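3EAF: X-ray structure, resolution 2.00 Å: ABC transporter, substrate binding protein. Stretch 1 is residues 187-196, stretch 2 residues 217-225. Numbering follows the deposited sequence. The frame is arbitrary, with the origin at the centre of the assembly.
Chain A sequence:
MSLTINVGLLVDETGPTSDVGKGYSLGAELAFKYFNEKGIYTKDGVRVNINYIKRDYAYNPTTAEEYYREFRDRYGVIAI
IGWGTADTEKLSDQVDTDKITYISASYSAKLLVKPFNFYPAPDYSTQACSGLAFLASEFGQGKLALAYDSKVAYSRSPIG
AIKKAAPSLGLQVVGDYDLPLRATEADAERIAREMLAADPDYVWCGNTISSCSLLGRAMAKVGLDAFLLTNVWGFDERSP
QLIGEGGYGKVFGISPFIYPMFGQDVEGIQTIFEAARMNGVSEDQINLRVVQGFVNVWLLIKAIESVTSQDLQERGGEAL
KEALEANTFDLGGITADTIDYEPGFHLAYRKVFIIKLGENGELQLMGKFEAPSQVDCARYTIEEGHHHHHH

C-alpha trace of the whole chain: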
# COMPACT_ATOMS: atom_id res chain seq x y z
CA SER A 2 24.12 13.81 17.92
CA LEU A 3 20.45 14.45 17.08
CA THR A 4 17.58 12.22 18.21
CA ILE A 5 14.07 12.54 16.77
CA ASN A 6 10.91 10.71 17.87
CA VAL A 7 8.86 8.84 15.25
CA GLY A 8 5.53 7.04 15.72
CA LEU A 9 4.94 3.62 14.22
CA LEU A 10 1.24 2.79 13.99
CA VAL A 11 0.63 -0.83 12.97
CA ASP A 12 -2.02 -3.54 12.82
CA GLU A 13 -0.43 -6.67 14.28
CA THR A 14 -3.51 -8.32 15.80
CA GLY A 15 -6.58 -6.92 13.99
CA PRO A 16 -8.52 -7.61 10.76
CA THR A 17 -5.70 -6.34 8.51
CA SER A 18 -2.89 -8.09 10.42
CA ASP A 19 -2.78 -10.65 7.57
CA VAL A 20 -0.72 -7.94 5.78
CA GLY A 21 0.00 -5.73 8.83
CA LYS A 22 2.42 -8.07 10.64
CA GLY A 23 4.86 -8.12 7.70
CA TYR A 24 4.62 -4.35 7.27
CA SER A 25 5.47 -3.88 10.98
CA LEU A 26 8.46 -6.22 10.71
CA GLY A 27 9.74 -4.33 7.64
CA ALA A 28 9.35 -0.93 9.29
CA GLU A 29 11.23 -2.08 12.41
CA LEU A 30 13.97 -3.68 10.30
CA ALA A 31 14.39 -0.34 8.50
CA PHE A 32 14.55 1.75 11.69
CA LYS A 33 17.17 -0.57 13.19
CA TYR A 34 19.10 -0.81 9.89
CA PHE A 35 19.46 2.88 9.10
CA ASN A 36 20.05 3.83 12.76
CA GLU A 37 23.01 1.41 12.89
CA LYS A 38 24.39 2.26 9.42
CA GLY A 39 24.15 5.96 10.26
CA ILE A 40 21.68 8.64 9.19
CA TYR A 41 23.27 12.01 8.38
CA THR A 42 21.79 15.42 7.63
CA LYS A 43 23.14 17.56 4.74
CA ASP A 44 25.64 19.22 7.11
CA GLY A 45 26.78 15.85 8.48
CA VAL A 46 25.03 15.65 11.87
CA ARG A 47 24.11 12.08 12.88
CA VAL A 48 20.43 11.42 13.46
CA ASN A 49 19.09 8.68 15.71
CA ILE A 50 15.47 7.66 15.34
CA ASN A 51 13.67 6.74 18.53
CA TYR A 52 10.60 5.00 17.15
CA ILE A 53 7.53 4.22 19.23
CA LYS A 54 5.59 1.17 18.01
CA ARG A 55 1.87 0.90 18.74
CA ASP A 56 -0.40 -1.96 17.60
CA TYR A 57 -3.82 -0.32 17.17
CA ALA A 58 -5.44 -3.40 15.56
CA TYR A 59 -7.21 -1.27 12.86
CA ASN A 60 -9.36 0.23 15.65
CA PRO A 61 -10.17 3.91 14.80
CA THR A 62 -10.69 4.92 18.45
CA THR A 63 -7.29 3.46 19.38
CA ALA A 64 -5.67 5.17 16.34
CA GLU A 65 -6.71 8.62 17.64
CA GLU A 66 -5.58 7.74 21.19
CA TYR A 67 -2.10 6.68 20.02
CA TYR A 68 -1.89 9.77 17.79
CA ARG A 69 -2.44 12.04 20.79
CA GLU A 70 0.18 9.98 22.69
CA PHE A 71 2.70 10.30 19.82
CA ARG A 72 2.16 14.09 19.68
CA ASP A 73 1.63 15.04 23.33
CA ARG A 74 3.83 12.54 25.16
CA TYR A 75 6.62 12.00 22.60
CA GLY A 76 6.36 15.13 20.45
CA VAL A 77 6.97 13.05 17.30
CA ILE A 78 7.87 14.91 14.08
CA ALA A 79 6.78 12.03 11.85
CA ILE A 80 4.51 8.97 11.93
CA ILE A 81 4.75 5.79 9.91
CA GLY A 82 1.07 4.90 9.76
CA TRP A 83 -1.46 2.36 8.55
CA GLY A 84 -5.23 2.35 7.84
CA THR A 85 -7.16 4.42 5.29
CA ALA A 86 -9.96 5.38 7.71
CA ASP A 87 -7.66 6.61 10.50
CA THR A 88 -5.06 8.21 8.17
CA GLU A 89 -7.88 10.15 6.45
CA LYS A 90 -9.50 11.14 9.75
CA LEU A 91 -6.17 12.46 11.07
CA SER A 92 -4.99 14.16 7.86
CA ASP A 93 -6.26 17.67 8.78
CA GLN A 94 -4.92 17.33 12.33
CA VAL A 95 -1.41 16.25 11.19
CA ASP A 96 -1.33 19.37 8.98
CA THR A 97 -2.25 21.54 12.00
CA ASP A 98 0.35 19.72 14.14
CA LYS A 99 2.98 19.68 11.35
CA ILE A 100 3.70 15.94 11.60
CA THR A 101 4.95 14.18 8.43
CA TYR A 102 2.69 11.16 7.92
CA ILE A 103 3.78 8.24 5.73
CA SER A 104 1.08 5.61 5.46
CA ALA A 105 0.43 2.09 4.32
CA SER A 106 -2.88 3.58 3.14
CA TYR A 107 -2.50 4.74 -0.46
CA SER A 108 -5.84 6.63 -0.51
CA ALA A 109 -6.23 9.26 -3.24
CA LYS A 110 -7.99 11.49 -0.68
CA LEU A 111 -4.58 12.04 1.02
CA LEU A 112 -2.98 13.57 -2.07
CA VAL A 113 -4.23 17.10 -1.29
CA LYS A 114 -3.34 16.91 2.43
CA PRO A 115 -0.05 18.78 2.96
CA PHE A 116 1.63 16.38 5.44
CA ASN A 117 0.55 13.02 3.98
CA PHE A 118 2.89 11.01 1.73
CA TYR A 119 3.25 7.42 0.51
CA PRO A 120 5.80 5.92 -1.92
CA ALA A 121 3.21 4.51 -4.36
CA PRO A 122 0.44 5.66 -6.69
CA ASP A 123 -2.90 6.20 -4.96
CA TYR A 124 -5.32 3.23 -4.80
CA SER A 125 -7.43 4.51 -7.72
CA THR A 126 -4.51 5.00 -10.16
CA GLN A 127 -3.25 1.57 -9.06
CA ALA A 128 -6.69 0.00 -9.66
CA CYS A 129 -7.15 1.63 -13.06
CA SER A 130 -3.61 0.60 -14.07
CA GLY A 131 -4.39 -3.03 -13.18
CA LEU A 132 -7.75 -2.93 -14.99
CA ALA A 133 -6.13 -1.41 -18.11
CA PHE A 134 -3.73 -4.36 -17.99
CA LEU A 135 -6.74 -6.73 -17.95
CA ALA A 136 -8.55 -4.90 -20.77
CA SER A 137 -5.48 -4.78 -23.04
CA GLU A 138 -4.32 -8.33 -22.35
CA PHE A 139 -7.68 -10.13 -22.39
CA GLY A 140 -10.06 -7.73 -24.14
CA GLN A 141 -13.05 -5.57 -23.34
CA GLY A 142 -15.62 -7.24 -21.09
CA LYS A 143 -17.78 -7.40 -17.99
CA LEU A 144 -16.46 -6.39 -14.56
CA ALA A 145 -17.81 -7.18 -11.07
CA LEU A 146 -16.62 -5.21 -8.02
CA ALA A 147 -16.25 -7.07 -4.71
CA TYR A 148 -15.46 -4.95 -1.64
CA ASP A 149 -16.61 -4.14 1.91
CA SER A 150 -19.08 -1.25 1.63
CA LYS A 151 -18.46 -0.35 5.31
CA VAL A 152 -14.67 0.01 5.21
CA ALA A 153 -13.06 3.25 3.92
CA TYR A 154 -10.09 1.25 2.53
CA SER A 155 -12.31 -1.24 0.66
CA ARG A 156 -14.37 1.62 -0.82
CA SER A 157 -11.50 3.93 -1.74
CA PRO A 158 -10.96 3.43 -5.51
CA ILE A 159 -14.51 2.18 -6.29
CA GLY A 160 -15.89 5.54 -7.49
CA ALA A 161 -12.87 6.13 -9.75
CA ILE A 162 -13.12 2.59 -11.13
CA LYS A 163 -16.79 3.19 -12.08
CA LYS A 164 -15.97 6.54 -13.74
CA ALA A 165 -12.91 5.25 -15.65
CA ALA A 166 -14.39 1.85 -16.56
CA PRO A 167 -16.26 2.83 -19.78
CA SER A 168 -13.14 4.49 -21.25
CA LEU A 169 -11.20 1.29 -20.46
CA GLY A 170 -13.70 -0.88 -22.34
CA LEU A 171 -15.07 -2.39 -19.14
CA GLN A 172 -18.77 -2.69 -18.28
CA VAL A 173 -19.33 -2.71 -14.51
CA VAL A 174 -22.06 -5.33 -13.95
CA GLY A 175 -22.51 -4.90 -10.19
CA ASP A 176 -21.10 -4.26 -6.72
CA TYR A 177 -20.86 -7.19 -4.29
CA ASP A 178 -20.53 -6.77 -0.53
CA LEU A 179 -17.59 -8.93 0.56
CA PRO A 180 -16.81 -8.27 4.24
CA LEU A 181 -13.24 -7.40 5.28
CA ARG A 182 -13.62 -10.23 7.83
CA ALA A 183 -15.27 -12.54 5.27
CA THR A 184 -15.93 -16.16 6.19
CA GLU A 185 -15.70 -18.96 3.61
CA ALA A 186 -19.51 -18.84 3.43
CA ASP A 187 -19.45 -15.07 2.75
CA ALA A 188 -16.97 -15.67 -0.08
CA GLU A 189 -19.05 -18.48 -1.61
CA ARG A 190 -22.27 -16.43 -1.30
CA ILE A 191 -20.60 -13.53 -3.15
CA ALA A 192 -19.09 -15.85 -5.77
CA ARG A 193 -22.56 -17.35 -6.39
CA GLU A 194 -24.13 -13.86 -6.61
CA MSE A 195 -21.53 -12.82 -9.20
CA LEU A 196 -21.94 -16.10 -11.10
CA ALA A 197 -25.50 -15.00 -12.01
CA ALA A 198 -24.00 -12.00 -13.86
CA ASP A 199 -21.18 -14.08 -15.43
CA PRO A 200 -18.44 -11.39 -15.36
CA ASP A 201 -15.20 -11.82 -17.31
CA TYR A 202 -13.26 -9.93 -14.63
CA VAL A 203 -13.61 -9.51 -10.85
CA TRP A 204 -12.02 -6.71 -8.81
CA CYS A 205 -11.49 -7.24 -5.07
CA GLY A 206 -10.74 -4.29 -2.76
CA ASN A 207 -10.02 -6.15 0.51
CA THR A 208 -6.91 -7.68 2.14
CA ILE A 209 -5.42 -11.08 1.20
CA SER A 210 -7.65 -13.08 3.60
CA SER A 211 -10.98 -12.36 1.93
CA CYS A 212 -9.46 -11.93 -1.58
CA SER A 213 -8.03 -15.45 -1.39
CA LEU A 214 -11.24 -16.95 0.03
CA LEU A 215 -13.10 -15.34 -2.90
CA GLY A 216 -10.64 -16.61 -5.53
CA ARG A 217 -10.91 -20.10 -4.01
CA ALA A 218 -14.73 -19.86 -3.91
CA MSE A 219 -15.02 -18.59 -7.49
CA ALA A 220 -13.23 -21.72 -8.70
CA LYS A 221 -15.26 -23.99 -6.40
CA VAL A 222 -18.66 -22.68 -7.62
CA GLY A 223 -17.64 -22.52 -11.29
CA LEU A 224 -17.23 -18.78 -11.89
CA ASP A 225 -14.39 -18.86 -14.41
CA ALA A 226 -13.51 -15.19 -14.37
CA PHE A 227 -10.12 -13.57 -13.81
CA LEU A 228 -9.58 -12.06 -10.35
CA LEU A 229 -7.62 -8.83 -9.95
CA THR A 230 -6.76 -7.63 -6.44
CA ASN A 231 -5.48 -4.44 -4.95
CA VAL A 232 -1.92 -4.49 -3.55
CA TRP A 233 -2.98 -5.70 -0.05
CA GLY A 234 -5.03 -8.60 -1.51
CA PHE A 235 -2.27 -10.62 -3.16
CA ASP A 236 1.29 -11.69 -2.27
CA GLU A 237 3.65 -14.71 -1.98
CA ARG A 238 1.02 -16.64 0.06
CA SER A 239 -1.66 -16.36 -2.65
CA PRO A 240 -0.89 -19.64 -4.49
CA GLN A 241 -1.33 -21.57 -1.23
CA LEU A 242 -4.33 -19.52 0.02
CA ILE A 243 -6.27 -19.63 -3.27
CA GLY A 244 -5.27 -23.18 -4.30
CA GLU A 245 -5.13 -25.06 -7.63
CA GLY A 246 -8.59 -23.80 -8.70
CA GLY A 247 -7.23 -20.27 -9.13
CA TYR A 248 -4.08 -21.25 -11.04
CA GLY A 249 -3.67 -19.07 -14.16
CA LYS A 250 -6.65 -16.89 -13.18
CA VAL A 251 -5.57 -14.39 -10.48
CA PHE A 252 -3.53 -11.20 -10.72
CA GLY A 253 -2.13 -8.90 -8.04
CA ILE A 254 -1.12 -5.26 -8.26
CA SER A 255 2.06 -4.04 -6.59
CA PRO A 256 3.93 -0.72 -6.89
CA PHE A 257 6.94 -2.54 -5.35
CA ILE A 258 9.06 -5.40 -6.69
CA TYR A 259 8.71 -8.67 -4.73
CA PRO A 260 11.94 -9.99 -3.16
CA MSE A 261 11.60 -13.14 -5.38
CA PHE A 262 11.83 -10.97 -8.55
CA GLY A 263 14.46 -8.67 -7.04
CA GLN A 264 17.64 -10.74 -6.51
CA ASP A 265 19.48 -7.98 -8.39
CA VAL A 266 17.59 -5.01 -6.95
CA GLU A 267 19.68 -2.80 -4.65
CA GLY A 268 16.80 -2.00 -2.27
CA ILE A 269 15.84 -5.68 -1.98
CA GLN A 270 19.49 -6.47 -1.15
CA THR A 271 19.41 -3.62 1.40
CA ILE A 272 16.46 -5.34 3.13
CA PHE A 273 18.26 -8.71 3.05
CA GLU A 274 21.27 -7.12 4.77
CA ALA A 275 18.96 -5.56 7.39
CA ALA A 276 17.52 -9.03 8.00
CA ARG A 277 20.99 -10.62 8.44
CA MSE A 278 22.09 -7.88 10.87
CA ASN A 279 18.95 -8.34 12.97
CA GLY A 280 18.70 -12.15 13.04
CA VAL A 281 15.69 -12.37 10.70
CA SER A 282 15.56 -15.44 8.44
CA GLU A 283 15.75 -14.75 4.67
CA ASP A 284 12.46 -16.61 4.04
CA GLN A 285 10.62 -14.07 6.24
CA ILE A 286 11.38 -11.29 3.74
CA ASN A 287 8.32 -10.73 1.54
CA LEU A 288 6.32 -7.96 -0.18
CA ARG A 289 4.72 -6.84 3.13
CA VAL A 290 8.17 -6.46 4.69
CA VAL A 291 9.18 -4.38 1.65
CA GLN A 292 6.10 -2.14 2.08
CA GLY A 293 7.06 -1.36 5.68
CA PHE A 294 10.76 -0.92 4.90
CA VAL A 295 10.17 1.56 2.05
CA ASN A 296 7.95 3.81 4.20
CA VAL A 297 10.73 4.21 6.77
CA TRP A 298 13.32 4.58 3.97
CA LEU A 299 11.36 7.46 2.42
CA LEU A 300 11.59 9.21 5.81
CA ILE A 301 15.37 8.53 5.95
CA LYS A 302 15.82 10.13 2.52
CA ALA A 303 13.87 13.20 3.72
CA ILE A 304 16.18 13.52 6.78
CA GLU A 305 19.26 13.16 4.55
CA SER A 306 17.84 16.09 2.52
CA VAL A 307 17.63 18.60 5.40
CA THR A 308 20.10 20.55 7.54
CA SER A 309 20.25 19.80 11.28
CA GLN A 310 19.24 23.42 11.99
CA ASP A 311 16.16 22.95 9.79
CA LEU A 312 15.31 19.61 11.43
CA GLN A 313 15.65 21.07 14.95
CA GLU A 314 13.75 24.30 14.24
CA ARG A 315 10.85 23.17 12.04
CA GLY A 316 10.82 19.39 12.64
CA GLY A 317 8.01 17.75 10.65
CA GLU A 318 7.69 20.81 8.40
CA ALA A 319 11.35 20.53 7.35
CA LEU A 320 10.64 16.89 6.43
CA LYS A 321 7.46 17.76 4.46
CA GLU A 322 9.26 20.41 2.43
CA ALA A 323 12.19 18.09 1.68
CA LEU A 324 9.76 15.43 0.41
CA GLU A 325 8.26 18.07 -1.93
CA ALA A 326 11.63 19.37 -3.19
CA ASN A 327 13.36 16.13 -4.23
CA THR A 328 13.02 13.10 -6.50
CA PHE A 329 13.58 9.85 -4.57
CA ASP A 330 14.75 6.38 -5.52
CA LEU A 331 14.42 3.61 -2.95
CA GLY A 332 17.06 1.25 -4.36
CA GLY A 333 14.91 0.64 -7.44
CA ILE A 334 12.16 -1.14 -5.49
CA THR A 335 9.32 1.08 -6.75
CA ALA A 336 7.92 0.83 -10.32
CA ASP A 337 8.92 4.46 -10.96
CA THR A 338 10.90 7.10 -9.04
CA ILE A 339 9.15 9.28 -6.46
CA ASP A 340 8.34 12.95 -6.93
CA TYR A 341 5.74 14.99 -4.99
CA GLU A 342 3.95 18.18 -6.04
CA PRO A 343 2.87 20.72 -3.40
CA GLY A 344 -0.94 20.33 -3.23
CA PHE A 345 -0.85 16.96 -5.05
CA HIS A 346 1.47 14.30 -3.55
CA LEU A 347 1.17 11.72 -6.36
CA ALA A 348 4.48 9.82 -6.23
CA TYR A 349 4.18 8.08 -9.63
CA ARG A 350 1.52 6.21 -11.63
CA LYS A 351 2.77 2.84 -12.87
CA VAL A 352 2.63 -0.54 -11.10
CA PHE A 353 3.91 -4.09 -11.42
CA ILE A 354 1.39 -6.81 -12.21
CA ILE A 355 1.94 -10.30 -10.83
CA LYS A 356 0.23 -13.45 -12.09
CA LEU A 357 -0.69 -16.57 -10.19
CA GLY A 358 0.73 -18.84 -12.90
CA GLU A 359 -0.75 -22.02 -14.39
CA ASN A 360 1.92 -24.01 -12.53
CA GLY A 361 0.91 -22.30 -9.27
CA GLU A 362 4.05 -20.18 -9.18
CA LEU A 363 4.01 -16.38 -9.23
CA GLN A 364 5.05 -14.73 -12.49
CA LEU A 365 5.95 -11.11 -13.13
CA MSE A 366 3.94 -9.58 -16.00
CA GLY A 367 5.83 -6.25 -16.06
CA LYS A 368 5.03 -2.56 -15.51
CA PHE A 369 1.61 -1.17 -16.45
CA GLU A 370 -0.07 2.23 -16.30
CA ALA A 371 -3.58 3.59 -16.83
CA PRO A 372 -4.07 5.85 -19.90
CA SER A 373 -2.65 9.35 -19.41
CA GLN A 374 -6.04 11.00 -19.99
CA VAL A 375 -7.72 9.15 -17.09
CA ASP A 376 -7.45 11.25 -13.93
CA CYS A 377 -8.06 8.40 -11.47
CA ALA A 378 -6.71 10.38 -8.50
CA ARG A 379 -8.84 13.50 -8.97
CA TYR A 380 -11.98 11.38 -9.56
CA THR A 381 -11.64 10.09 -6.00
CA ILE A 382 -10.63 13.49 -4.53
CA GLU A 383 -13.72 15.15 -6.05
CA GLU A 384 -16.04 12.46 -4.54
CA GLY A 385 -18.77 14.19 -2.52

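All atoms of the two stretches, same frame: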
# COMPACT_ATOMS: atom_id res chain seq x y z
N ASP A 187 -19.31 -16.40 3.34
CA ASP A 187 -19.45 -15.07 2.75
C ASP A 187 -18.87 -15.03 1.34
O ASP A 187 -19.49 -14.47 0.43
CB ASP A 187 -18.74 -14.00 3.58
CG ASP A 187 -19.38 -13.76 4.94
OD1 ASP A 187 -20.61 -13.93 5.09
OD2 ASP A 187 -18.63 -13.39 5.85
N ALA A 188 -17.68 -15.60 1.19
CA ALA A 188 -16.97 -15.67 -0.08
C ALA A 188 -17.73 -16.49 -1.13
O ALA A 188 -17.80 -16.09 -2.29
CB ALA A 188 -15.57 -16.24 0.12
N GLU A 189 -18.26 -17.63 -0.72
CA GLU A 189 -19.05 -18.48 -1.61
C GLU A 189 -20.38 -17.83 -2.00
O GLU A 189 -20.80 -17.92 -3.16
CB GLU A 189 -19.26 -19.87 -1.02
CG GLU A 189 -17.99 -20.72 -1.00
CD GLU A 189 -18.21 -22.15 -0.52
OE1 GLU A 189 -19.39 -22.58 -0.43
OE2 GLU A 189 -17.21 -22.84 -0.21
N ARG A 190 -21.03 -17.17 -1.05
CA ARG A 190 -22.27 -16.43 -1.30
C ARG A 190 -22.04 -15.35 -2.36
O ARG A 190 -22.84 -15.21 -3.29
CB ARG A 190 -22.83 -15.82 -0.01
CG ARG A 190 -24.16 -15.07 -0.20
CD ARG A 190 -24.69 -14.45 1.11
NE ARG A 190 -23.87 -13.32 1.55
CZ ARG A 190 -23.08 -13.34 2.62
NH1 ARG A 190 -22.99 -14.43 3.39
NH2 ARG A 190 -22.37 -12.26 2.94
N ILE A 191 -20.96 -14.60 -2.20
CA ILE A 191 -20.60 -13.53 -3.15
C ILE A 191 -20.24 -14.11 -4.51
O ILE A 191 -20.67 -13.58 -5.53
CB ILE A 191 -19.45 -12.61 -2.60
CG1 ILE A 191 -19.93 -11.77 -1.42
CG2 ILE A 191 -18.85 -11.72 -3.70
CD1 ILE A 191 -21.28 -11.06 -1.62
N ALA A 192 -19.46 -15.19 -4.52
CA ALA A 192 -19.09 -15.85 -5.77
C ALA A 192 -20.34 -16.32 -6.54
O ALA A 192 -20.42 -16.17 -7.76
CB ALA A 192 -18.14 -17.00 -5.52
N ARG A 193 -21.30 -16.89 -5.81
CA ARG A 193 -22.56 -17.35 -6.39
C ARG A 193 -23.45 -16.20 -6.88
O ARG A 193 -24.11 -16.33 -7.91
CB ARG A 193 -23.32 -18.27 -5.41
CG ARG A 193 -22.76 -19.69 -5.38
CD ARG A 193 -23.59 -20.65 -4.55
NE ARG A 193 -23.09 -22.02 -4.67
CZ ARG A 193 -22.32 -22.63 -3.77
NH1 ARG A 193 -21.93 -23.89 -3.99
NH2 ARG A 193 -21.94 -22.01 -2.66
N GLU A 194 -23.45 -15.08 -6.15
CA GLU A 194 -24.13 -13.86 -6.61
C GLU A 194 -23.54 -13.34 -7.92
O GLU A 194 -24.28 -13.00 -8.84
CB GLU A 194 -24.04 -12.76 -5.56
CG GLU A 194 -25.00 -12.88 -4.41
CD GLU A 194 -24.77 -11.82 -3.34
OE1 GLU A 194 -24.04 -10.84 -3.60
OE2 GLU A 194 -25.32 -11.98 -2.23
N MSE A 195 -22.22 -13.29 -7.99
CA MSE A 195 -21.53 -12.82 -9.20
C MSE A 195 -21.70 -13.77 -10.38
O MSE A 195 -21.82 -13.34 -11.52
CB MSE A 195 -20.04 -12.59 -8.93
CG MSE A 195 -19.78 -11.47 -7.94
SE MSE A 195 -17.89 -11.04 -7.77
CE MSE A 195 -17.21 -12.84 -7.43
N LEU A 196 -21.73 -15.07 -10.08
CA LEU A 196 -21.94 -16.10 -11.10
C LEU A 196 -23.19 -15.84 -11.95
O LEU A 196 -23.17 -16.05 -13.16
CB LEU A 196 -21.99 -17.49 -10.43
CG LEU A 196 -22.11 -18.76 -11.28
CD1 LEU A 196 -20.97 -18.90 -12.27
CD2 LEU A 196 -22.20 -19.97 -10.37
N ARG A 217 -10.70 -18.67 -4.25
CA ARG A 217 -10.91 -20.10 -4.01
C ARG A 217 -12.38 -20.48 -4.25
O ARG A 217 -12.67 -21.49 -4.88
CB ARG A 217 -10.46 -20.50 -2.60
CG ARG A 217 -10.58 -21.99 -2.30
CD ARG A 217 -10.06 -22.36 -0.90
NE ARG A 217 -8.60 -22.44 -0.82
CZ ARG A 217 -7.88 -23.50 -1.18
NH1 ARG A 217 -8.46 -24.59 -1.66
NH2 ARG A 217 -6.56 -23.48 -1.05
N ALA A 218 -13.29 -19.65 -3.74
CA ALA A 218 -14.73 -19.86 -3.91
C ALA A 218 -15.18 -19.77 -5.37
O ALA A 218 -15.97 -20.60 -5.84
CB ALA A 218 -15.51 -18.88 -3.06
N MSE A 219 -14.68 -18.77 -6.09
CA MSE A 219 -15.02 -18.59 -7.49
C MSE A 219 -14.77 -19.88 -8.26
O MSE A 219 -15.63 -20.35 -9.00
CB MSE A 219 -14.24 -17.42 -8.09
CG MSE A 219 -14.77 -16.04 -7.69
SE MSE A 219 -13.51 -14.60 -8.10
CE MSE A 219 -13.28 -14.92 -10.02
N ALA A 220 -13.60 -20.48 -8.04
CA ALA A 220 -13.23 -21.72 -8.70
C ALA A 220 -14.11 -22.89 -8.26
O ALA A 220 -14.49 -23.73 -9.07
CB ALA A 220 -11.76 -22.03 -8.47
N LYS A 221 -14.44 -22.93 -6.97
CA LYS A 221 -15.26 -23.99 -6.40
C LYS A 221 -16.69 -23.99 -6.97
O LYS A 221 -17.26 -25.07 -7.22
CB LYS A 221 -15.29 -23.88 -4.87
CG LYS A 221 -16.02 -25.02 -4.16
CD LYS A 221 -16.27 -24.67 -2.71
CE LYS A 221 -17.12 -25.71 -2.00
NZ LYS A 221 -18.56 -25.57 -2.33
N VAL A 222 -17.27 -22.80 -7.17
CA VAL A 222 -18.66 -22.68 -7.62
C VAL A 222 -18.79 -22.61 -9.15
O VAL A 222 -19.90 -22.64 -9.69
CB VAL A 222 -19.40 -21.47 -6.96
CG1 VAL A 222 -19.23 -21.50 -5.44
CG2 VAL A 222 -18.94 -20.13 -7.54
N GLY A 223 -17.65 -22.49 -9.83
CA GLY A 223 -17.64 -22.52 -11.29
C GLY A 223 -17.71 -21.17 -11.98
O GLY A 223 -18.05 -21.10 -13.15
N LEU A 224 -17.40 -20.09 -11.25
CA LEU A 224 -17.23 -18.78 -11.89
C LEU A 224 -15.82 -18.66 -12.45
O LEU A 224 -14.86 -18.40 -11.71
CB LEU A 224 -17.54 -17.63 -10.92
CG LEU A 224 -17.30 -16.20 -11.42
CD1 LEU A 224 -18.06 -15.89 -12.71
CD2 LEU A 224 -17.67 -15.21 -10.34
N ASP A 225 -15.70 -18.88 -13.75
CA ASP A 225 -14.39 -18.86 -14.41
C ASP A 225 -14.04 -17.49 -14.97
O ASP A 225 -13.87 -17.30 -16.19
CB ASP A 225 -14.30 -19.97 -15.46
CG ASP A 225 -14.28 -21.35 -14.84
OD1 ASP A 225 -13.67 -21.50 -13.76
OD2 ASP A 225 -14.87 -22.28 -15.41

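Residues 187-196 form a continuous helix that begins earlier in the chain, in which the N atoms of Ile-191 through Leu-196 each donate to the O four residues earlier. The helix that carries Arg-217 to Lys-221 crosses it at -57°, the axes approaching to 8.4 Å. The backbones come nearest at Glu-189 and Ala-218, whose CA atoms lie 5.1 Å apart, and at Ala-192 and Met-219, 5.2 Å between CA atoms; the alanines Ala-188, Ala-192 and Ala-218 lie in this region and point their CB atoms toward the other stretch. Beyond Val-222, Gly-223 adopts positive phi, a conformation in which a CB would be jammed against the preceding carbonyl oxygen. The chain turns here, and Leu-224 N donates a 2.9 Å hydrogen bond to Met-219 O, while the CB of Leu-224 points back toward the first helix.

No hydrogen bond links the two stretches; their contact is mainly apolar. Ala-218 packs its CB 4.1 Å from the CB of both Ala-188 and Ala-192. The methyl of Ala-192 also meets Val-222, with CB 3.8 Å from CG2, and Met-219, with CB 4.1 Å from CG. Farther along, the selenomethionine Met-195 places CE 4.0 Å from Met-219 CG and 3.8 Å from Leu-224 CD2, bridging helix and turn. Leu-196 extends the apolar surface over the turn, its CD1 lying 3.9 Å from Leu-224 CB and its CD2 4.3 Å from Val-222 CG2; CD2 also lies 3.6 Å from the backbone Val-222 O.

A charged cluster borders this packing. Glu-189 OE1 forms a long salt bridge with Lys-221 NZ at 3.6 Å and, within its own helix, a salt bridge with Arg-193 NH2 at 3.4 Å, whose hydrogen bond is weak. Both cations lie beside this carboxylate, and they are close to each other, with Arg-193 NH1 4.1 Å from Lys-221 NZ, which lies at the guanidinium edge. Val-222 CG1 covers one guanidinium face, 3.7 Å from Arg-193 CZ.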